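Side-chain contacts in putative gdp-fucose protein o-fucosyltransferase 1 (Caenorhabditis elegans, PDB 3ZY2), which belongs to the GDP-fucose protein O-fucosyltransferase family of GT-B fold proteins and binds guanosine-5'-diphosphate: residues 44-49 against 61-66; 83-88 against 129-134; 196-201 against 322-327; 244-249 against 253-258; 266-271 against 297-302. All blocks are in the same frame, centred on the assembly; numbering follows the deposited sequence.

Along the chain, interactions 1 and 2 lie in the first half and interactions 3, 4 and 5 in the second. Interactions 1 and 2 sit around the parallel sheet that includes strands 10-13 and 40-42; their centres are about 20 Å apart and they touch where Asn45 packs on Ile129. Interactions 4 and 5, centres about 25 Å apart, belong with the parallel sheet that includes strands 213-218 and 282-287. Interaction 3 joins helix 195-208 to helix 315-324, so both 4 and 5 fall within the chain length it spans. Its centre is about 17 Å from that of interaction 1, and the two touch through Phe61 O and Arg196 NH2. Interactions 2 and 5, centres about 54 Å apart, lie on opposite sides of the chain centre, consistent with the two-domain GT-B architecture.

Interaction 1: 44-49 against 61-66; sequences PNFIEF and FLFQVG
Phe46 meets Leu62 and Phe63 in a purely apolar contact, and all three side chains are buried. In the aliphatic part, Phe46 CD2 lies 3.7 Å from Leu62 CD1; the methyl approaches the ring obliquely. Leu62 turns its CG away from its own carbonyl carbon (chi1 -59°), and its extended chi2 carries CD1 onward to the ring.

The aromatic part is looser. Phe46 CE2 is 4.0 Å from Phe63 CD2, and Phe46 CZ is 4.1 Å from Phe63 CE2. Phe46 comes in at the edge of the Phe63 ring, near its plane, and the two side chains run at about a right angle to each other. The nearest CA atoms, those of Phe46 and Leu62, are 9.0 Å apart, so the touching is done by side chains.

Both rings have further aromatic company: Phe46 packs edge-to-face with Phe20, a residue of the guanosine-5'-diphosphate pocket, while Phe63 stacks with Trp193. The bound nucleotide is about 9 Å from the side chain of Phe46. Strand 46-48 pairs antiparallel with strand 55-57, and helix 20-37 packs on the cluster through Phe20, which also touches Leu62 and Phe63, and through Gln23 on Phe46. The contact thus joins this hairpin to the end of helix 59-62 and the residue after it.

Interaction 2: 83-88 against 129-134; sequences KIMPTV and IDVSFV
Met85 reaches Ile129 and Val131 through a bent chain: chi1 is -148°, away from the usual staggered values, chi2 is extended, and chi3 at 99° turns the terminal methyl out of line. On the other segment, the chi1 of Val131 (166°) sets CG1 anti to the backbone N and leaves CG2 to face the methionine. The resulting contact is Met85 CE to Val131 CG2 at 4.0 Å, with the two side chains meeting at an oblique angle.

The same methyl, Met85 CE, also lies 3.8 Å from the backbone oxygen Ile129 O. One methyl thus touches residues before and after Asp130. The nearest CA atoms, those of Met85 and Val131, are 10.0 Å apart, a gap that the methionine and the valine side chains fill between them. All three residues are buried.

The 129-131 turn is the end of helix 122-128. Asp130, with positive phi, is the C-prime residue of a Schellman motif in which Val131 N bonds to Trp126 O and Asp130 N to Asp127 O. Met85 belongs to helix 77-88 and packs also on Phe80 and Arg94, while Ile129 touches Met77 and Thr81 of that helix. The contact therefore fits helix 77-88 against the turn leading from helix 122-128 to strand 135-138.

Interaction 3: 196-201 against 322-327; sequences RITEQA and MGRADL
Arg324 sets CD against Ala201 and NH1 against Thr198, covering two residues about one turn apart on helix 195-208. The contact is van der Waals in character and buries 100 Å², of which Arg324 contributes about half.

The carbon-to-carbon part is Arg324 CD against Ala201 CB, 4.2 Å apart. The nearest CA atoms, those of Ala201 and Arg324, are 8.3 Å apart, and the CB of Ala201 points toward the opposing segment. The short side chain leaves the middle of the arginine to bridge that separation.

The second part brings a methyl to a charged group: Thr198 CG2 is 4.0 Å from Arg324 NH1. The methyl approaches the guanidinium obliquely, and the two side chains run at about a right angle. Arg324 is extended through chi2 and then bends at chi3 (77°), which turns its end toward Thr198. Thr198 presents its methyl because chi1 (-61°) puts CG2 anti to the backbone N; its hydroxyl bonds instead to Ser194 O one turn earlier. The carboxylate of Glu199 is near but not in contact, with Glu199 OE2 6.9 Å from Arg324 NH1.

Ala201 also packs on Ala320 and Ile321, and Arg324 on Lys202 and Ile205, so the contact belongs to a broader helix-helix interface. Helix 315-324 leads into strand 327-330, which lies next to strand 213-218 in the parallel sheet. Such helices packed beside a parallel sheet are characteristic of the Rossmann-like domains of the GT-B fold.

Interaction 4: 244-249 against 253-258; sequences QCLGEG and GTLTKE
Leu246 sets its CD2 methyl on Gly253 and its CD1 methyl on the Thr254-Leu255 link, bridging a short loop that joins helix 243-246 to the N-cap of helix 257-260 within the GT-B fold. Its CB points toward the opposing segment, which directs the branched end across the turn. Of the 169 Å² buried here, Leu246 supplies 91 Å².

The CD2 branch rests on backbone: Leu246 CD2 lies 3.8 Å from Gly253 C and equally far from Gly253 CA. With no side chain on Gly253, the methyl can come this near to the main chain. Leu246 CA and Gly253 CA are just 5.8 Å apart, and a backbone hydrogen bond between Leu246 and Leu252 supports this close approach.

The CD1 branch meets Leu255, whose CB does not head directly for Leu246. Leu246 CD1 is 3.8 Å from Leu255 CB and 4.0 Å from Leu255 CD1. Leu255 also touches Leu239, His250 and Val333.

Both ends are fixed further. Cys245, just before Leu246, is joined by a disulfide to Cys332, while Thr256 OG1 accepts a hydrogen bond from Ile259 N as N-cap of helix 257-260. Against the main chain, the CD1 methyl of Leu246 comes 3.7 Å from Leu255 N.

Interaction 5: 266-271 against 297-302; sequences QILEQI and NEALKP
Ala299 has the most surface buried in this contact, 40 Å², and its CB points toward helix 264-278. It meets the end of Leu268: Leu268 CD2 lies 4.0 Å from Ala299 CB. The backbones are near at this point, Leu268 CA to Ala299 CA being 6.6 Å, a separation compatible with the small alanine side chain. Ala299 also touches Val272, one turn further along the opposing helix.

Leu268 buries 30 Å². Although its CB does not head directly for the other helix, a chi1 of -66° followed by a nearly straight chi2 (170°) swings CD2 round to the alanine methyl. Ile296, on the turn preceding Ala299, packs against both Leu268 and Ile271.

The two helices pack together beside the parallel sheet of the second half of the chain, an arrangement of the Rossmann-like kind found in GT-B proteins. Strand 282-287 follows helix 264-278 and precedes helix 293-300, and Ile271 reaches Val216 of the neighbouring strand 213-218.

Leu300 buries 29 Å² and forms the looser second contact with Ile271, with Ile271 CG2 4.4 Å from Leu300 CD2; both side chains are buried. Leu300 additionally packs on Val275. Within segment 297-302, exposed Lys301 and Glu298 form a salt bridge, Lys301 NZ to Glu298 OE1 at 2.9 Å, with the lysine on the syn side of the carboxylate and 25° out of its plane.

Interaction 1: 44-49 against 61-66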
# COMPACT_ATOMS: atom_id res chain seq x y z
N PRO A 44 6.53 1.82 20.05
CA PRO A 44 5.67 0.71 19.67
C PRO A 44 5.79 -0.47 20.61
O PRO A 44 6.85 -0.68 21.22
CB PRO A 44 6.21 0.32 18.30
CG PRO A 44 7.67 0.65 18.36
CD PRO A 44 7.73 1.94 19.20
N ASN A 45 4.72 -1.25 20.73
CA ASN A 45 4.88 -2.63 21.21
C ASN A 45 5.49 -3.41 20.07
O ASN A 45 5.05 -3.30 18.90
CB ASN A 45 3.54 -3.24 21.57
CG ASN A 45 2.94 -2.64 22.82
OD1 ASN A 45 3.65 -2.25 23.78
ND2 ASN A 45 1.61 -2.58 22.85
N PHE A 46 6.53 -4.18 20.38
CA PHE A 46 7.00 -5.16 19.39
C PHE A 46 6.14 -6.40 19.39
O PHE A 46 5.31 -6.56 20.27
CB PHE A 46 8.48 -5.49 19.64
CG PHE A 46 9.38 -4.30 19.40
CD1 PHE A 46 9.68 -3.94 18.08
CD2 PHE A 46 9.89 -3.54 20.47
CE1 PHE A 46 10.51 -2.82 17.81
CE2 PHE A 46 10.72 -2.40 20.18
CZ PHE A 46 11.02 -2.07 18.86
N ILE A 47 6.30 -7.24 18.38
CA ILE A 47 5.37 -8.32 18.16
C ILE A 47 6.11 -9.63 18.03
O ILE A 47 7.07 -9.74 17.28
CB ILE A 47 4.53 -8.04 16.89
CG1 ILE A 47 3.76 -6.71 17.04
CG2 ILE A 47 3.51 -9.17 16.69
CD1 ILE A 47 2.95 -6.29 15.82
N GLU A 48 5.63 -10.64 18.78
CA GLU A 48 6.15 -12.01 18.72
C GLU A 48 5.09 -12.93 18.18
O GLU A 48 3.93 -12.84 18.59
CB GLU A 48 6.56 -12.48 20.12
CG GLU A 48 7.88 -11.87 20.59
CD GLU A 48 8.27 -12.36 21.96
OE1 GLU A 48 7.59 -13.22 22.56
OE2 GLU A 48 9.28 -11.88 22.48
N PHE A 49 5.47 -13.83 17.30
CA PHE A 49 4.53 -14.76 16.70
C PHE A 49 4.69 -16.22 17.13
O PHE A 49 3.82 -17.04 16.82
CB PHE A 49 4.60 -14.69 15.18
CG PHE A 49 4.21 -13.36 14.62
CD1 PHE A 49 2.88 -12.96 14.55
CD2 PHE A 49 5.19 -12.50 14.14
CE1 PHE A 49 2.54 -11.73 14.01
CE2 PHE A 49 4.86 -11.26 13.59
CZ PHE A 49 3.53 -10.87 13.52
N PHE A 61 10.69 -3.22 27.77
CA PHE A 61 11.12 -4.57 28.16
C PHE A 61 12.42 -4.90 27.43
O PHE A 61 13.29 -5.59 27.98
CB PHE A 61 10.03 -5.58 27.82
CG PHE A 61 10.24 -6.93 28.45
CD1 PHE A 61 10.18 -7.08 29.83
CD2 PHE A 61 10.50 -8.05 27.66
CE1 PHE A 61 10.37 -8.34 30.43
CE2 PHE A 61 10.68 -9.31 28.24
CZ PHE A 61 10.62 -9.44 29.63
N LEU A 62 12.57 -4.36 26.22
CA LEU A 62 13.69 -4.70 25.33
C LEU A 62 14.78 -3.64 25.30
O LEU A 62 15.95 -3.97 25.27
CB LEU A 62 13.19 -4.93 23.90
CG LEU A 62 12.16 -6.05 23.75
CD1 LEU A 62 11.78 -6.18 22.31
CD2 LEU A 62 12.72 -7.39 24.29
N PHE A 63 14.39 -2.37 25.25
CA PHE A 63 15.33 -1.25 25.07
C PHE A 63 15.14 -0.16 26.12
O PHE A 63 14.10 -0.08 26.78
CB PHE A 63 15.11 -0.63 23.69
CG PHE A 63 15.41 -1.54 22.54
CD1 PHE A 63 16.69 -2.01 22.34
CD2 PHE A 63 14.42 -1.87 21.63
CE1 PHE A 63 16.99 -2.81 21.25
CE2 PHE A 63 14.71 -2.67 20.52
CZ PHE A 63 16.01 -3.14 20.33
N GLN A 64 16.14 0.71 26.26
CA GLN A 64 16.10 1.77 27.30
C GLN A 64 15.46 3.04 26.76
O GLN A 64 15.91 3.60 25.78
CB GLN A 64 17.51 2.05 27.85
CG GLN A 64 18.08 0.85 28.56
CD GLN A 64 19.39 1.10 29.24
OE1 GLN A 64 19.68 2.21 29.71
NE2 GLN A 64 20.23 0.06 29.29
N VAL A 65 14.39 3.48 27.42
CA VAL A 65 13.70 4.70 27.03
C VAL A 65 14.64 5.92 27.08
O VAL A 65 14.65 6.73 26.15
CB VAL A 65 12.44 4.93 27.87
CG1 VAL A 65 11.81 6.30 27.54
CG2 VAL A 65 11.44 3.80 27.65
N GLY A 66 15.45 6.01 28.13
CA GLY A 66 16.40 7.12 28.27
C GLY A 66 17.32 7.31 27.08
O GLY A 66 17.58 8.45 26.66

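Interaction 2: 83-88 against 129-134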
# COMPACT_ATOMS: atom_id res chain seq x y z
N LYS A 83 -2.25 8.06 30.26
CA LYS A 83 -2.16 9.47 30.65
C LYS A 83 -2.48 10.49 29.56
O LYS A 83 -2.93 11.61 29.87
CB LYS A 83 -0.78 9.79 31.24
CG LYS A 83 -0.57 9.24 32.63
CD LYS A 83 0.62 9.89 33.30
CE LYS A 83 0.36 10.11 34.78
NZ LYS A 83 -0.68 11.16 35.02
N ILE A 84 -2.27 10.12 28.30
CA ILE A 84 -2.33 11.07 27.19
C ILE A 84 -3.59 10.88 26.32
O ILE A 84 -4.38 11.82 26.16
CB ILE A 84 -1.01 11.07 26.34
CG1 ILE A 84 0.19 11.45 27.23
CG2 ILE A 84 -1.11 12.01 25.15
CD1 ILE A 84 1.58 11.17 26.63
N MET A 85 -3.77 9.67 25.80
CA MET A 85 -4.92 9.27 24.98
C MET A 85 -6.32 9.73 25.44
O MET A 85 -7.09 10.22 24.63
CB MET A 85 -4.93 7.75 24.84
CG MET A 85 -5.46 7.22 23.57
SD MET A 85 -4.86 5.53 23.50
CE MET A 85 -6.26 4.58 24.06
N PRO A 86 -6.67 9.51 26.73
CA PRO A 86 -8.07 9.75 27.14
C PRO A 86 -8.57 11.16 26.84
O PRO A 86 -9.70 11.29 26.37
CB PRO A 86 -8.05 9.46 28.64
CG PRO A 86 -6.96 8.45 28.80
CD PRO A 86 -5.89 8.88 27.82
N THR A 87 -7.74 12.18 27.08
CA THR A 87 -8.10 13.58 26.80
C THR A 87 -7.58 14.13 25.47
O THR A 87 -8.22 14.98 24.85
CB THR A 87 -7.62 14.56 27.92
OG1 THR A 87 -6.20 14.46 28.07
CG2 THR A 87 -8.30 14.27 29.26
N VAL A 88 -6.41 13.67 25.05
CA VAL A 88 -5.81 14.17 23.80
C VAL A 88 -6.41 13.50 22.55
O VAL A 88 -6.46 14.10 21.50
CB VAL A 88 -4.26 14.02 23.82
CG1 VAL A 88 -3.64 14.34 22.45
CG2 VAL A 88 -3.66 14.91 24.90
N ILE A 129 -4.43 -2.27 22.87
CA ILE A 129 -4.53 -0.95 23.46
C ILE A 129 -5.94 -0.37 23.34
O ILE A 129 -6.14 0.84 23.50
CB ILE A 129 -3.42 0.02 22.94
CG1 ILE A 129 -3.48 0.21 21.42
CG2 ILE A 129 -2.04 -0.46 23.41
CD1 ILE A 129 -2.66 1.40 20.90
N ASP A 130 -6.91 -1.24 23.06
CA ASP A 130 -8.33 -0.87 23.06
C ASP A 130 -8.64 0.29 22.10
O ASP A 130 -9.46 1.16 22.41
CB ASP A 130 -8.81 -0.55 24.49
CG ASP A 130 -8.71 -1.75 25.43
OD1 ASP A 130 -9.16 -2.86 25.04
OD2 ASP A 130 -8.19 -1.59 26.56
N VAL A 131 -7.99 0.27 20.93
CA VAL A 131 -8.17 1.30 19.90
C VAL A 131 -8.98 0.75 18.73
O VAL A 131 -8.68 -0.33 18.22
CB VAL A 131 -6.79 1.87 19.40
CG1 VAL A 131 -6.95 2.69 18.10
CG2 VAL A 131 -6.14 2.73 20.49
N SER A 132 -10.03 1.48 18.37
CA SER A 132 -10.75 1.26 17.11
C SER A 132 -10.76 2.58 16.35
O SER A 132 -10.67 3.65 16.95
CB SER A 132 -12.17 0.74 17.36
OG SER A 132 -12.12 -0.57 17.91
N PHE A 133 -10.83 2.50 15.03
CA PHE A 133 -10.78 3.69 14.20
C PHE A 133 -12.15 4.05 13.65
O PHE A 133 -12.95 3.17 13.36
CB PHE A 133 -9.77 3.51 13.06
CG PHE A 133 -8.35 3.31 13.54
CD1 PHE A 133 -7.61 4.38 14.04
CD2 PHE A 133 -7.79 2.04 13.52
CE1 PHE A 133 -6.31 4.18 14.50
CE2 PHE A 133 -6.49 1.84 13.97
CZ PHE A 133 -5.76 2.91 14.46
N VAL A 134 -12.40 5.35 13.49
CA VAL A 134 -13.73 5.83 13.09
C VAL A 134 -13.75 6.57 11.74
O VAL A 134 -14.78 7.09 11.32
CB VAL A 134 -14.34 6.74 14.17
CG1 VAL A 134 -14.39 6.02 15.52
CG2 VAL A 134 -13.58 8.06 14.27

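Interaction 3: 196-201 against 322-327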
# COMPACT_ATOMS: atom_id res chain seq x y z
N ARG A 196 18.07 -5.42 32.04
CA ARG A 196 17.82 -6.85 32.27
C ARG A 196 18.51 -7.70 31.20
O ARG A 196 19.15 -8.71 31.52
CB ARG A 196 16.32 -7.11 32.30
CG ARG A 196 15.92 -8.56 32.58
CD ARG A 196 14.42 -8.73 32.36
NE ARG A 196 14.01 -8.23 31.04
CZ ARG A 196 13.99 -8.96 29.93
NH1 ARG A 196 14.33 -10.24 29.93
NH2 ARG A 196 13.63 -8.39 28.79
N ILE A 197 18.33 -7.33 29.94
CA ILE A 197 18.94 -8.08 28.84
C ILE A 197 20.45 -7.95 28.83
O ILE A 197 21.18 -8.93 28.60
CB ILE A 197 18.33 -7.63 27.49
CG1 ILE A 197 16.90 -8.16 27.41
CG2 ILE A 197 19.18 -8.16 26.33
CD1 ILE A 197 16.06 -7.59 26.29
N THR A 198 20.93 -6.74 29.08
CA THR A 198 22.36 -6.51 29.12
C THR A 198 23.02 -7.41 30.18
O THR A 198 24.02 -8.07 29.91
CB THR A 198 22.63 -5.02 29.36
OG1 THR A 198 22.07 -4.28 28.26
CG2 THR A 198 24.12 -4.73 29.47
N GLU A 199 22.42 -7.45 31.36
CA GLU A 199 22.97 -8.26 32.44
C GLU A 199 22.92 -9.74 32.10
O GLU A 199 23.86 -10.49 32.43
CB GLU A 199 22.22 -7.94 33.74
CG GLU A 199 22.60 -6.57 34.34
CD GLU A 199 24.11 -6.31 34.34
OE1 GLU A 199 24.86 -7.11 34.93
OE2 GLU A 199 24.54 -5.30 33.73
N GLN A 200 21.85 -10.19 31.46
CA GLN A 200 21.75 -11.60 31.06
C GLN A 200 22.89 -11.93 30.08
O GLN A 200 23.52 -13.00 30.17
CB GLN A 200 20.40 -11.90 30.42
CG GLN A 200 19.27 -12.08 31.44
CD GLN A 200 17.89 -12.09 30.82
OE1 GLN A 200 17.73 -12.04 29.60
NE2 GLN A 200 16.88 -12.13 31.68
N ALA A 201 23.16 -11.01 29.17
CA ALA A 201 24.24 -11.20 28.18
C ALA A 201 25.60 -11.24 28.85
O ALA A 201 26.41 -12.13 28.55
CB ALA A 201 24.19 -10.09 27.13
N MET A 322 25.75 -11.12 20.75
CA MET A 322 26.46 -10.93 19.49
C MET A 322 26.98 -9.51 19.37
O MET A 322 28.04 -9.29 18.78
CB MET A 322 25.56 -11.31 18.30
CG MET A 322 25.19 -12.82 18.29
SD MET A 322 24.37 -13.40 16.77
CE MET A 322 22.73 -12.81 17.18
N GLY A 323 26.25 -8.53 19.91
CA GLY A 323 26.72 -7.13 19.86
C GLY A 323 27.96 -6.92 20.72
O GLY A 323 28.77 -6.00 20.44
N ARG A 324 28.15 -7.79 21.72
CA ARG A 324 29.30 -7.71 22.65
C ARG A 324 30.51 -8.54 22.24
O ARG A 324 31.57 -8.44 22.87
CB ARG A 324 28.87 -8.14 24.05
CG ARG A 324 27.85 -7.17 24.65
CD ARG A 324 27.35 -7.62 26.03
NE ARG A 324 28.34 -7.32 27.04
CZ ARG A 324 28.45 -6.17 27.70
NH1 ARG A 324 27.60 -5.16 27.50
NH2 ARG A 324 29.42 -6.02 28.59
N ALA A 325 30.37 -9.32 21.17
CA ALA A 325 31.40 -10.27 20.74
C ALA A 325 32.67 -9.58 20.29
O ALA A 325 32.63 -8.44 19.85
CB ALA A 325 30.87 -11.15 19.60
N ASP A 326 33.80 -10.28 20.37
CA ASP A 326 35.03 -9.73 19.81
C ASP A 326 34.96 -9.69 18.30
O ASP A 326 35.47 -8.74 17.70
CB ASP A 326 36.23 -10.52 20.33
CG ASP A 326 36.34 -10.45 21.85
OD1 ASP A 326 35.63 -11.22 22.55
OD2 ASP A 326 37.11 -9.58 22.36
N LEU A 327 34.32 -10.67 17.68
CA LEU A 327 34.06 -10.69 16.24
C LEU A 327 32.68 -11.31 16.02
O LEU A 327 32.37 -12.32 16.64
CB LEU A 327 35.10 -11.51 15.48
CG LEU A 327 34.84 -11.64 13.96
CD1 LEU A 327 34.98 -10.28 13.27
CD2 LEU A 327 35.76 -12.66 13.33

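Interaction 4: 244-249 against 253-258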
# COMPACT_ATOMS: atom_id res chain seq x y z
N GLN A 244 23.48 -4.46 3.54
CA GLN A 244 24.44 -4.31 4.63
C GLN A 244 25.82 -4.87 4.30
O GLN A 244 26.81 -4.44 4.89
CB GLN A 244 23.91 -4.94 5.92
CG GLN A 244 24.00 -6.47 5.95
CD GLN A 244 23.55 -7.02 7.29
OE1 GLN A 244 23.94 -6.52 8.35
NE2 GLN A 244 22.72 -8.06 7.24
N CYS A 245 25.89 -5.81 3.37
CA CYS A 245 27.20 -6.31 2.92
C CYS A 245 27.54 -5.99 1.46
O CYS A 245 28.73 -5.93 1.13
CB CYS A 245 27.36 -7.80 3.18
SG CYS A 245 26.43 -8.90 2.09
N LEU A 246 26.53 -5.80 0.63
CA LEU A 246 26.75 -5.57 -0.82
C LEU A 246 26.53 -4.13 -1.26
O LEU A 246 26.66 -3.81 -2.46
CB LEU A 246 25.88 -6.51 -1.66
CG LEU A 246 26.23 -7.99 -1.57
CD1 LEU A 246 25.00 -8.82 -1.92
CD2 LEU A 246 27.41 -8.35 -2.45
N GLY A 247 26.19 -3.25 -0.31
CA GLY A 247 26.01 -1.82 -0.59
C GLY A 247 24.64 -1.51 -1.17
O GLY A 247 23.89 -2.42 -1.55
N GLU A 248 24.30 -0.22 -1.21
CA GLU A 248 23.01 0.21 -1.79
C GLU A 248 22.87 -0.31 -3.22
O GLU A 248 23.80 -0.19 -4.03
CB GLU A 248 22.88 1.74 -1.77
CG GLU A 248 21.49 2.22 -2.11
CD GLU A 248 21.25 3.68 -1.73
OE1 GLU A 248 21.99 4.55 -2.23
OE2 GLU A 248 20.32 3.93 -0.93
N GLY A 249 21.71 -0.89 -3.52
CA GLY A 249 21.42 -1.42 -4.86
C GLY A 249 22.44 -2.46 -5.32
O GLY A 249 22.56 -2.73 -6.51
N GLY A 253 28.53 -6.06 -5.57
CA GLY A 253 28.49 -7.45 -6.03
C GLY A 253 27.12 -8.06 -6.21
O GLY A 253 26.09 -7.37 -6.16
N THR A 254 27.10 -9.38 -6.41
CA THR A 254 25.85 -10.10 -6.63
C THR A 254 25.49 -10.93 -5.40
O THR A 254 26.31 -11.67 -4.89
CB THR A 254 25.94 -11.05 -7.85
OG1 THR A 254 26.97 -12.03 -7.62
CG2 THR A 254 26.28 -10.28 -9.12
N LEU A 255 24.25 -10.80 -4.94
CA LEU A 255 23.74 -11.70 -3.91
C LEU A 255 23.59 -13.13 -4.45
O LEU A 255 22.87 -13.36 -5.43
CB LEU A 255 22.41 -11.20 -3.36
CG LEU A 255 21.81 -12.02 -2.21
CD1 LEU A 255 22.78 -12.03 -1.02
CD2 LEU A 255 20.44 -11.47 -1.79
N THR A 256 24.29 -14.08 -3.83
CA THR A 256 24.18 -15.49 -4.19
C THR A 256 23.49 -16.33 -3.11
O THR A 256 23.36 -15.91 -1.96
CB THR A 256 25.57 -16.13 -4.40
OG1 THR A 256 26.32 -16.04 -3.17
CG2 THR A 256 26.33 -15.45 -5.55
N LYS A 257 23.07 -17.53 -3.50
CA LYS A 257 22.62 -18.56 -2.57
C LYS A 257 23.65 -18.89 -1.48
O LYS A 257 23.26 -19.14 -0.35
CB LYS A 257 22.29 -19.85 -3.32
CG LYS A 257 20.88 -19.96 -3.84
CD LYS A 257 20.65 -21.36 -4.44
CE LYS A 257 20.83 -22.47 -3.38
NZ LYS A 257 21.05 -23.84 -3.97
N GLU A 258 24.93 -18.89 -1.85
CA GLU A 258 26.05 -19.19 -0.95
C GLU A 258 26.13 -18.18 0.19
O GLU A 258 26.55 -18.50 1.30
CB GLU A 258 27.39 -19.18 -1.71
CG GLU A 258 27.68 -20.40 -2.58
CD GLU A 258 28.94 -20.23 -3.42
OE1 GLU A 258 29.02 -19.25 -4.20
OE2 GLU A 258 29.85 -21.09 -3.33

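Interaction 5: 266-271 against 297-302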
# COMPACT_ATOMS: atom_id res chain seq x y z
N GLN A 266 30.56 -24.91 4.46
CA GLN A 266 31.01 -23.52 4.33
C GLN A 266 30.97 -22.83 5.70
O GLN A 266 31.89 -22.10 6.06
CB GLN A 266 30.15 -22.76 3.28
CG GLN A 266 30.49 -23.12 1.80
CD GLN A 266 29.42 -22.70 0.72
OE1 GLN A 266 28.28 -22.35 1.01
NE2 GLN A 266 29.83 -22.79 -0.55
N ILE A 267 29.91 -23.08 6.47
CA ILE A 267 29.80 -22.52 7.83
C ILE A 267 30.98 -22.97 8.69
O ILE A 267 31.64 -22.15 9.33
CB ILE A 267 28.47 -22.92 8.49
CG1 ILE A 267 27.32 -22.20 7.79
CG2 ILE A 267 28.49 -22.58 10.02
CD1 ILE A 267 25.95 -22.72 8.11
N LEU A 268 31.27 -24.27 8.66
CA LEU A 268 32.35 -24.82 9.47
C LEU A 268 33.70 -24.26 9.06
O LEU A 268 34.49 -23.83 9.90
CB LEU A 268 32.33 -26.35 9.43
CG LEU A 268 31.11 -27.03 10.06
CD1 LEU A 268 31.09 -28.50 9.75
CD2 LEU A 268 31.09 -26.84 11.55
N GLU A 269 33.97 -24.26 7.75
CA GLU A 269 35.24 -23.75 7.24
C GLU A 269 35.45 -22.30 7.66
O GLU A 269 36.54 -21.94 8.12
CB GLU A 269 35.29 -23.85 5.70
CG GLU A 269 36.57 -23.24 5.11
CD GLU A 269 36.77 -23.51 3.63
OE1 GLU A 269 35.90 -24.15 3.00
OE2 GLU A 269 37.82 -23.07 3.11
N GLN A 270 34.41 -21.49 7.54
CA GLN A 270 34.54 -20.07 7.83
C GLN A 270 34.66 -19.77 9.34
O GLN A 270 35.43 -18.91 9.74
CB GLN A 270 33.41 -19.28 7.15
CG GLN A 270 33.59 -19.28 5.63
CD GLN A 270 32.35 -18.86 4.89
OE1 GLN A 270 31.80 -19.62 4.07
NE2 GLN A 270 31.92 -17.63 5.11
N ILE A 271 33.94 -20.52 10.17
CA ILE A 271 34.08 -20.39 11.63
C ILE A 271 35.51 -20.73 12.07
O ILE A 271 36.11 -20.04 12.88
CB ILE A 271 33.09 -21.29 12.38
CG1 ILE A 271 31.66 -20.72 12.23
CG2 ILE A 271 33.47 -21.39 13.88
CD1 ILE A 271 30.56 -21.60 12.83
N ASN A 297 31.77 -28.09 17.29
CA ASN A 297 32.72 -28.63 18.26
C ASN A 297 33.74 -29.60 17.68
O ASN A 297 34.92 -29.52 18.02
CB ASN A 297 32.00 -29.26 19.46
CG ASN A 297 31.53 -28.21 20.44
OD1 ASN A 297 31.95 -27.05 20.36
ND2 ASN A 297 30.67 -28.60 21.38
N GLU A 298 33.30 -30.47 16.77
CA GLU A 298 34.21 -31.38 16.08
C GLU A 298 35.22 -30.56 15.29
O GLU A 298 36.42 -30.81 15.36
CB GLU A 298 33.43 -32.33 15.15
CG GLU A 298 34.29 -33.37 14.41
CD GLU A 298 34.92 -34.41 15.33
OE1 GLU A 298 34.49 -34.54 16.50
OE2 GLU A 298 35.85 -35.11 14.88
N ALA A 299 34.74 -29.56 14.56
CA ALA A 299 35.60 -28.73 13.72
C ALA A 299 36.61 -27.90 14.52
O ALA A 299 37.70 -27.58 14.03
CB ALA A 299 34.76 -27.85 12.79
N LEU A 300 36.24 -27.57 15.76
CA LEU A 300 37.09 -26.77 16.66
C LEU A 300 38.06 -27.56 17.53
O LEU A 300 38.89 -26.96 18.22
CB LEU A 300 36.22 -25.92 17.57
CG LEU A 300 35.43 -24.83 16.86
CD1 LEU A 300 34.54 -24.08 17.88
CD2 LEU A 300 36.37 -23.87 16.09
N LYS A 301 37.97 -28.89 17.50
CA LYS A 301 38.87 -29.75 18.27
C LYS A 301 40.36 -29.38 18.16
O LYS A 301 41.04 -29.34 19.19
CB LYS A 301 38.64 -31.23 17.96
CG LYS A 301 37.41 -31.79 18.66
CD LYS A 301 37.34 -33.30 18.58
CE LYS A 301 36.07 -33.81 19.25
NZ LYS A 301 35.86 -35.26 18.94
N PRO A 302 40.86 -29.10 16.93
CA PRO A 302 42.28 -28.71 16.82
C PRO A 302 42.66 -27.46 17.62
O PRO A 302 43.84 -27.28 17.95
CB PRO A 302 42.46 -28.44 15.33
CG PRO A 302 41.42 -29.28 14.67
CD PRO A 302 40.23 -29.17 15.60